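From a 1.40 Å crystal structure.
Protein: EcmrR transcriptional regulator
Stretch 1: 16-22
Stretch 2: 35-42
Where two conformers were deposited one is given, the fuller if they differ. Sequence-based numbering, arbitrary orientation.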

# COMPACT_ATOMS: atom_id res chain seq x y z
N VAL A 16 -3.68 11.86 0.05
CA VAL A 16 -3.01 11.17 -1.04
C VAL A 16 -3.58 11.62 -2.37
O VAL A 16 -4.72 12.08 -2.48
CB VAL A 16 -3.14 9.63 -0.93
CG1 VAL A 16 -2.64 9.14 0.41
CG2 VAL A 16 -4.57 9.14 -1.22
N TYR A 17 -2.79 11.42 -3.42
CA TYR A 17 -3.34 11.22 -4.75
C TYR A 17 -3.42 9.73 -5.00
O TYR A 17 -2.68 8.96 -4.39
CB TYR A 17 -2.57 11.96 -5.84
CG TYR A 17 -1.14 11.59 -6.10
CD1 TYR A 17 -0.81 10.50 -6.90
CD2 TYR A 17 -0.12 12.36 -5.58
CE1 TYR A 17 0.53 10.21 -7.17
CE2 TYR A 17 1.20 12.07 -5.84
CZ TYR A 17 1.51 10.99 -6.61
OH TYR A 17 2.83 10.76 -6.84
N SER A 18 -4.39 9.33 -5.83
CA SER A 18 -4.73 7.92 -5.93
C SER A 18 -5.41 7.61 -7.26
O SER A 18 -6.01 8.49 -7.89
CB SER A 18 -5.63 7.52 -4.75
OG SER A 18 -6.88 8.21 -4.84
N LYS A 19 -5.29 6.36 -7.68
CA LYS A 19 -6.04 5.86 -8.82
C LYS A 19 -6.42 4.42 -8.54
O LYS A 19 -5.62 3.66 -8.01
CB LYS A 19 -5.22 5.95 -10.13
CG LYS A 19 -6.07 5.70 -11.37
CD LYS A 19 -5.36 6.13 -12.64
CE LYS A 19 -6.16 5.77 -13.89
NZ LYS A 19 -5.52 6.38 -15.11
N ARG A 20 -7.65 4.05 -8.86
CA ARG A 20 -8.19 2.73 -8.57
C ARG A 20 -8.42 1.96 -9.87
O ARG A 20 -8.80 2.54 -10.90
CB ARG A 20 -9.51 2.87 -7.81
CG ARG A 20 -10.02 1.56 -7.27
CD ARG A 20 -10.99 1.83 -6.13
NE ARG A 20 -11.65 0.61 -5.67
CZ ARG A 20 -12.50 0.61 -4.67
NH1 ARG A 20 -12.75 1.75 -4.03
NH2 ARG A 20 -13.08 -0.52 -4.27
N PHE A 21 -8.16 0.66 -9.81
CA PHE A 21 -8.08 -0.20 -10.98
C PHE A 21 -8.62 -1.59 -10.63
O PHE A 21 -8.46 -2.05 -9.50
CB PHE A 21 -6.63 -0.50 -11.44
CG PHE A 21 -5.76 0.68 -11.70
CD1 PHE A 21 -5.71 1.22 -12.96
CD2 PHE A 21 -4.91 1.17 -10.72
CE1 PHE A 21 -4.87 2.28 -13.25
CE2 PHE A 21 -4.05 2.23 -11.01
CZ PHE A 21 -4.05 2.79 -12.27
N ILE A 22 -9.15 -2.29 -11.63
CA ILE A 22 -9.25 -3.75 -11.62
C ILE A 22 -8.10 -4.29 -12.47
O ILE A 22 -8.06 -4.03 -13.68
CB ILE A 22 -10.57 -4.24 -12.23
CG1 ILE A 22 -11.80 -3.64 -11.55
CG2 ILE A 22 -10.64 -5.77 -12.17
CD1 ILE A 22 -11.85 -3.96 -10.08
N PRO A 35 3.04 6.10 -14.63
CA PRO A 35 2.34 7.24 -15.25
C PRO A 35 1.55 8.10 -14.27
O PRO A 35 1.27 9.27 -14.57
CB PRO A 35 1.40 6.56 -16.25
CG PRO A 35 2.10 5.29 -16.64
CD PRO A 35 2.79 4.84 -15.37
N ILE A 36 1.13 7.54 -13.14
CA ILE A 36 0.25 8.26 -12.23
C ILE A 36 0.96 9.48 -11.67
O ILE A 36 0.44 10.61 -11.70
CB ILE A 36 -0.19 7.33 -11.10
CG1 ILE A 36 -0.93 6.13 -11.67
CG2 ILE A 36 -1.10 8.09 -10.11
CD1 ILE A 36 -1.26 5.10 -10.58
N GLY A 37 2.15 9.25 -11.10
CA GLY A 37 2.92 10.35 -10.55
C GLY A 37 3.26 11.38 -11.60
O GLY A 37 3.18 12.58 -11.35
N GLN A 38 3.65 10.91 -12.78
CA GLN A 38 4.00 11.83 -13.86
C GLN A 38 2.82 12.73 -14.17
O GLN A 38 2.98 13.96 -14.32
CB GLN A 38 4.36 11.01 -15.09
CG GLN A 38 5.67 10.20 -15.03
CD GLN A 38 6.86 11.04 -14.56
OE1 GLN A 38 7.47 10.74 -13.53
NE2 GLN A 38 7.19 12.08 -15.32
N GLU A 39 1.62 12.16 -14.28
CA GLU A 39 0.51 12.98 -14.75
C GLU A 39 -0.01 13.91 -13.65
O GLU A 39 -0.32 15.07 -13.92
CB GLU A 39 -0.62 12.10 -15.31
CG GLU A 39 -0.30 11.48 -16.69
CD GLU A 39 0.18 12.48 -17.74
OE1 GLU A 39 -0.60 13.36 -18.14
OE2 GLU A 39 1.35 12.38 -18.18
N VAL A 40 -0.08 13.42 -12.41
CA VAL A 40 -0.57 14.28 -11.35
C VAL A 40 0.40 15.43 -11.09
O VAL A 40 -0.02 16.55 -10.82
CB VAL A 40 -0.85 13.47 -10.07
CG1 VAL A 40 0.42 13.17 -9.35
CG2 VAL A 40 -1.79 14.24 -9.13
N MET A 41 1.71 15.16 -11.17
CA MET A 41 2.71 16.20 -10.93
C MET A 41 2.66 17.27 -12.01
O MET A 41 2.70 18.47 -11.70
CB MET A 41 4.12 15.58 -10.86
CG MET A 41 4.42 14.88 -9.51
SD MET A 41 4.25 16.05 -8.18
CE MET A 41 4.18 15.03 -6.69
N LYS A 42 2.56 16.86 -13.27
CA LYS A 42 2.44 17.83 -14.36
C LYS A 42 1.27 18.78 -14.14
O LYS A 42 1.36 19.97 -14.45
CB LYS A 42 2.24 17.11 -15.69
CG LYS A 42 3.45 16.43 -16.26
CD LYS A 42 3.17 16.03 -17.71
CE LYS A 42 4.03 14.85 -18.15
NZ LYS A 42 3.28 13.58 -17.99

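The most striking feature of this contact is the way a single methyl group sits on an aromatic ring: Val 40 CG1 lies 3.5 Å from the centroid of the Tyr 17 ring and only 6° off the ring normal, an almost ideal CH-pi geometry. The weakly polarized C-H bonds of a methyl group are attracted to the electron-rich face of an aromatic ring, and here the fit is tight, with Val 40 CG1 3.7 Å from Tyr 17 CZ.

The frame for this meeting is a helix, residues 35-42, packed against a strand, residues 16-22. Their axes approach to 9.5 Å, a spacing that leaves room for a layer of side chains, and their N-to-C directions make an angle of 131°. Both elements keep their own backbone order. In the helix, Val 40 N donates to Ile 36 O at 2.9 Å and Met 41 N to Gly 37 O at 3.0 Å, and this i to i+4 pattern places Ile 36 and Val 40 one turn apart, both directed toward the strand. In the strand, the alternation of side chains directs Tyr 17, Lys 19 and Phe 21 toward the helix, while Ser 18 between the first two points away.

No hydrogen bond joins the two stretches; the pairing rests on apolar packing. Tyr 17, with the p rotamer at chi1, contributes most of the strand's contact. Ile 36 meets its ring at the edge, Ile 36 CG2 standing 4.0 Å from Tyr 17 CE1, and Met 41, whose CA-to-CB bond points sideways, brings its flexible end nearer, Met 41 CE reaching 4.3 Å from Tyr 17 CE2. At Gly 37 the phenol lies against the helix backbone, with Tyr 17 OH 3.7 Å from Gly 37 CA; the hydroxyl finds its hydrogen bond elsewhere in the structure, so a polar group at this apolar contact is not left unsatisfied.

The branched Ile 36 also reaches Lys 19 and Phe 21. Ile 36 CD1 lies 4.1 Å from Lys 19 CB and 4.0 Å from Phe 21 CZ, the latter at the edge of the phenyl ring. Lys 19 suits a partly exposed place because its aliphatic base can pack against isoleucine while its extended chain, t at all four chi angles, leads the ammonium away from the helix.

Beyond the contact, the helix carries polar side chains, among them Lys 42 and Glu 39, which form a salt bridge with NZ of Lys 42 2.3 Å from OE2 of Glu 39, a notably short distance.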